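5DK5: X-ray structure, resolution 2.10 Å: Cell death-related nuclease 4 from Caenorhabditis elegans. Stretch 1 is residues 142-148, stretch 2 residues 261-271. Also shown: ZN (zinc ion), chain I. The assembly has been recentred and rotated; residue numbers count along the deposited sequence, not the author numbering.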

# COMPACT_ATOMS: atom_id res chain seq x y z
N PRO B 142 -2.22 -21.95 15.59
CA PRO B 142 -2.73 -23.32 15.78
C PRO B 142 -1.63 -24.37 15.85
O PRO B 142 -0.53 -24.16 15.34
CB PRO B 142 -3.62 -23.54 14.55
CG PRO B 142 -3.04 -22.66 13.51
CD PRO B 142 -2.51 -21.45 14.23
N ALA B 143 -1.94 -25.50 16.46
CA ALA B 143 -0.96 -26.56 16.67
C ALA B 143 -0.48 -27.17 15.36
O ALA B 143 0.66 -27.62 15.26
CB ALA B 143 -1.55 -27.64 17.56
N PHE B 144 -1.34 -27.17 14.34
CA PHE B 144 -0.99 -27.78 13.06
C PHE B 144 -0.21 -26.82 12.16
O PHE B 144 0.19 -27.19 11.05
CB PHE B 144 -2.24 -28.29 12.33
CG PHE B 144 -3.38 -27.30 12.28
CD1 PHE B 144 -3.32 -26.19 11.45
CD2 PHE B 144 -4.52 -27.50 13.04
CE1 PHE B 144 -4.37 -25.29 11.40
CE2 PHE B 144 -5.57 -26.61 12.99
CZ PHE B 144 -5.50 -25.50 12.17
N PHE B 145 0.02 -25.60 12.63
CA PHE B 145 0.91 -24.65 11.95
C PHE B 145 2.26 -24.55 12.65
O PHE B 145 3.18 -23.89 12.15
CB PHE B 145 0.27 -23.26 11.86
CG PHE B 145 -0.72 -23.08 10.74
CD1 PHE B 145 -1.00 -24.10 9.84
CD2 PHE B 145 -1.38 -21.87 10.58
CE1 PHE B 145 -1.91 -23.92 8.81
CE2 PHE B 145 -2.29 -21.68 9.55
CZ PHE B 145 -2.55 -22.70 8.67
N ARG B 146 2.39 -25.20 13.81
CA ARG B 146 3.64 -25.16 14.57
C ARG B 146 4.46 -26.43 14.36
O ARG B 146 5.51 -26.62 14.98
CB ARG B 146 3.34 -24.94 16.06
CG ARG B 146 2.82 -23.54 16.36
CD ARG B 146 2.67 -23.28 17.85
NE ARG B 146 3.93 -23.49 18.57
CZ ARG B 146 4.13 -23.14 19.83
NH1 ARG B 146 3.17 -22.54 20.53
NH2 ARG B 146 5.31 -23.37 20.41
N GLN B 147 3.97 -27.30 13.49
CA GLN B 147 4.76 -28.40 12.96
C GLN B 147 4.39 -28.58 11.49
O GLN B 147 3.22 -28.49 11.12
CB GLN B 147 4.51 -29.70 13.74
CG GLN B 147 3.08 -30.23 13.68
CD GLN B 147 2.96 -31.66 14.18
OE1 GLN B 147 2.23 -32.46 13.61
NE2 GLN B 147 3.68 -31.98 15.25
N TYR B 148 5.39 -28.79 10.64
CA TYR B 148 5.14 -28.88 9.21
C TYR B 148 6.33 -29.48 8.47
O TYR B 148 7.36 -29.77 9.06
CB TYR B 148 4.81 -27.51 8.64
CG TYR B 148 5.91 -26.49 8.82
CD1 TYR B 148 5.97 -25.70 9.96
CD2 TYR B 148 6.88 -26.32 7.85
CE1 TYR B 148 6.97 -24.76 10.12
CE2 TYR B 148 7.89 -25.39 8.00
CZ TYR B 148 7.93 -24.61 9.14
OH TYR B 148 8.93 -23.69 9.30
N ASP B 261 13.42 -38.56 14.39
CA ASP B 261 13.21 -38.06 15.75
C ASP B 261 11.77 -37.62 15.99
O ASP B 261 11.36 -37.44 17.14
CB ASP B 261 14.15 -36.89 16.04
CG ASP B 261 15.61 -37.31 16.03
OD1 ASP B 261 15.93 -38.37 15.46
OD2 ASP B 261 16.44 -36.57 16.60
N PHE B 262 11.01 -37.43 14.91
CA PHE B 262 9.64 -36.94 15.03
C PHE B 262 8.64 -38.05 15.37
O PHE B 262 8.62 -39.10 14.73
CB PHE B 262 9.19 -36.27 13.73
CG PHE B 262 7.75 -35.87 13.73
CD1 PHE B 262 7.32 -34.76 14.43
CD2 PHE B 262 6.81 -36.63 13.05
CE1 PHE B 262 5.99 -34.39 14.43
CE2 PHE B 262 5.47 -36.27 13.05
CZ PHE B 262 5.06 -35.15 13.74
N ARG B 263 7.82 -37.79 16.38
CA ARG B 263 6.73 -38.69 16.77
C ARG B 263 5.40 -37.95 16.63
O ARG B 263 5.34 -36.74 16.85
CB ARG B 263 6.91 -39.18 18.21
CG ARG B 263 8.31 -39.71 18.52
CD ARG B 263 8.70 -40.86 17.60
NE ARG B 263 10.10 -41.24 17.77
CZ ARG B 263 10.79 -41.97 16.89
NH1 ARG B 263 10.21 -42.39 15.78
NH2 ARG B 263 12.06 -42.27 17.13
N LEU B 264 4.35 -38.68 16.27
CA LEU B 264 3.04 -38.07 16.08
C LEU B 264 2.49 -37.49 17.38
O LEU B 264 1.70 -36.55 17.36
CB LEU B 264 2.05 -39.10 15.53
CG LEU B 264 1.92 -39.09 14.00
CD1 LEU B 264 3.25 -39.41 13.35
CD2 LEU B 264 0.84 -40.06 13.55
N GLU B 265 2.92 -38.05 18.51
CA GLU B 265 2.44 -37.60 19.82
C GLU B 265 3.03 -36.25 20.21
O GLU B 265 2.69 -35.70 21.26
CB GLU B 265 2.76 -38.64 20.89
CG GLU B 265 4.25 -38.94 21.06
CD GLU B 265 4.55 -39.79 22.28
OE1 GLU B 265 3.78 -39.73 23.26
OE2 GLU B 265 5.55 -40.53 22.25
N MET B 266 3.92 -35.72 19.38
CA MET B 266 4.49 -34.40 19.62
C MET B 266 3.45 -33.32 19.33
O MET B 266 3.56 -32.20 19.84
CB MET B 266 5.73 -34.18 18.75
CG MET B 266 6.94 -34.98 19.20
SD MET B 266 8.28 -35.01 17.98
CE MET B 266 8.16 -33.37 17.26
N TYR B 267 2.44 -33.66 18.53
CA TYR B 267 1.32 -32.76 18.30
C TYR B 267 0.39 -32.83 19.52
O TYR B 267 0.02 -33.93 19.91
CB TYR B 267 0.56 -33.16 17.03
CG TYR B 267 -0.61 -32.25 16.70
CD1 TYR B 267 -1.81 -32.35 17.40
CD2 TYR B 267 -0.51 -31.29 15.71
CE1 TYR B 267 -2.87 -31.52 17.11
CE2 TYR B 267 -1.57 -30.46 15.41
CZ TYR B 267 -2.75 -30.57 16.11
OH TYR B 267 -3.81 -29.74 15.82
N GLY B 268 0.00 -31.71 20.15
CA GLY B 268 0.42 -30.35 19.85
C GLY B 268 1.09 -29.74 21.07
O GLY B 268 0.53 -28.88 21.74
N VAL B 269 2.29 -30.23 21.36
CA VAL B 269 3.07 -29.77 22.50
C VAL B 269 4.34 -29.08 22.03
O VAL B 269 5.08 -29.61 21.20
CB VAL B 269 3.45 -30.95 23.43
CG1 VAL B 269 4.28 -30.46 24.61
CG2 VAL B 269 2.20 -31.66 23.92
N CYS B 270 4.59 -27.88 22.56
CA CYS B 270 5.79 -27.14 22.22
C CYS B 270 7.02 -27.95 22.62
O CYS B 270 7.11 -28.43 23.75
CB CYS B 270 5.81 -25.78 22.90
SG CYS B 270 7.39 -24.92 22.73
N ARG B 271 7.94 -28.11 21.68
CA ARG B 271 9.12 -28.93 21.91
C ARG B 271 10.02 -28.34 23.00
O ARG B 271 10.70 -29.08 23.71
CB ARG B 271 9.92 -29.09 20.61
CG ARG B 271 10.54 -30.46 20.42
CD ARG B 271 9.49 -31.54 20.33
NE ARG B 271 9.67 -32.56 21.36
CZ ARG B 271 8.68 -33.14 22.04
NH1 ARG B 271 7.41 -32.82 21.82
NH2 ARG B 271 8.97 -34.06 22.95
ZN ZN I . 6.92 -23.17 24.13
O HOH W 1 4.64 -30.60 17.17

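Residues 142-148 run as a loop into the start of a strand at Gln147 and Tyr148 that continues beyond the stretch, while 261-271 is mostly loop around a 3-10 segment, Leu264 to Glu265 to Met266. Turn-like bonds shape both: Phe145 N donates to Pro142 O (3.1 Å) in the first, and Met266 N to Arg263 O (3.1 Å), Tyr267 N to Leu264 O (3.2 Å) and Val269 N to Met266 O (2.8 Å) in the second. The backbones come nearest at Ala143 and Gly268, with CA atoms 5.1 Å apart. The peptide bond before Gly268 is cis, and the lack of a side chain matters here: an ideal CB would lie 2.7 Å from Ala143 CB, a clash. No direct hydrogen bond joins the stretches; the contact, burying 359 Å², rests on packing and one water. Tyr267 is its centre. Its CB points sideways, but the ring reaches back to the first stretch, where Ala143 CB meets Tyr267 CZ at 3.5 Å and Phe144 CB lies 3.8 Å from Tyr267 CE2, both apolar contacts. Tyr267 OH sits at the edge of the Phe144 ring, 3.6 Å from Phe144 CD2. Gln147 extends between two aromatic rings and meets each at its edge: its OE1 is 3.6 Å from Tyr267 CD2 and its NE2 3.4 Å from Phe262 CE1, so the amide lies beside ring C-H groups rather than over a ring face. The same NE2 of Gln147 donates to water 1 (2.6 Å to the water O), which in turn gives a weak hydrogen bond to Met266 O (3.3 Å from the water O), bridging the stretches. Farther along the second stretch, Cys270 SG lies 3.5 Å from Arg146 NH2. That sulfur is a zinc ligand (Cys270 SG to ZN, 2.3 Å), joined by three atoms from elsewhere in the structure, so the guanidinium packs beside a metal site.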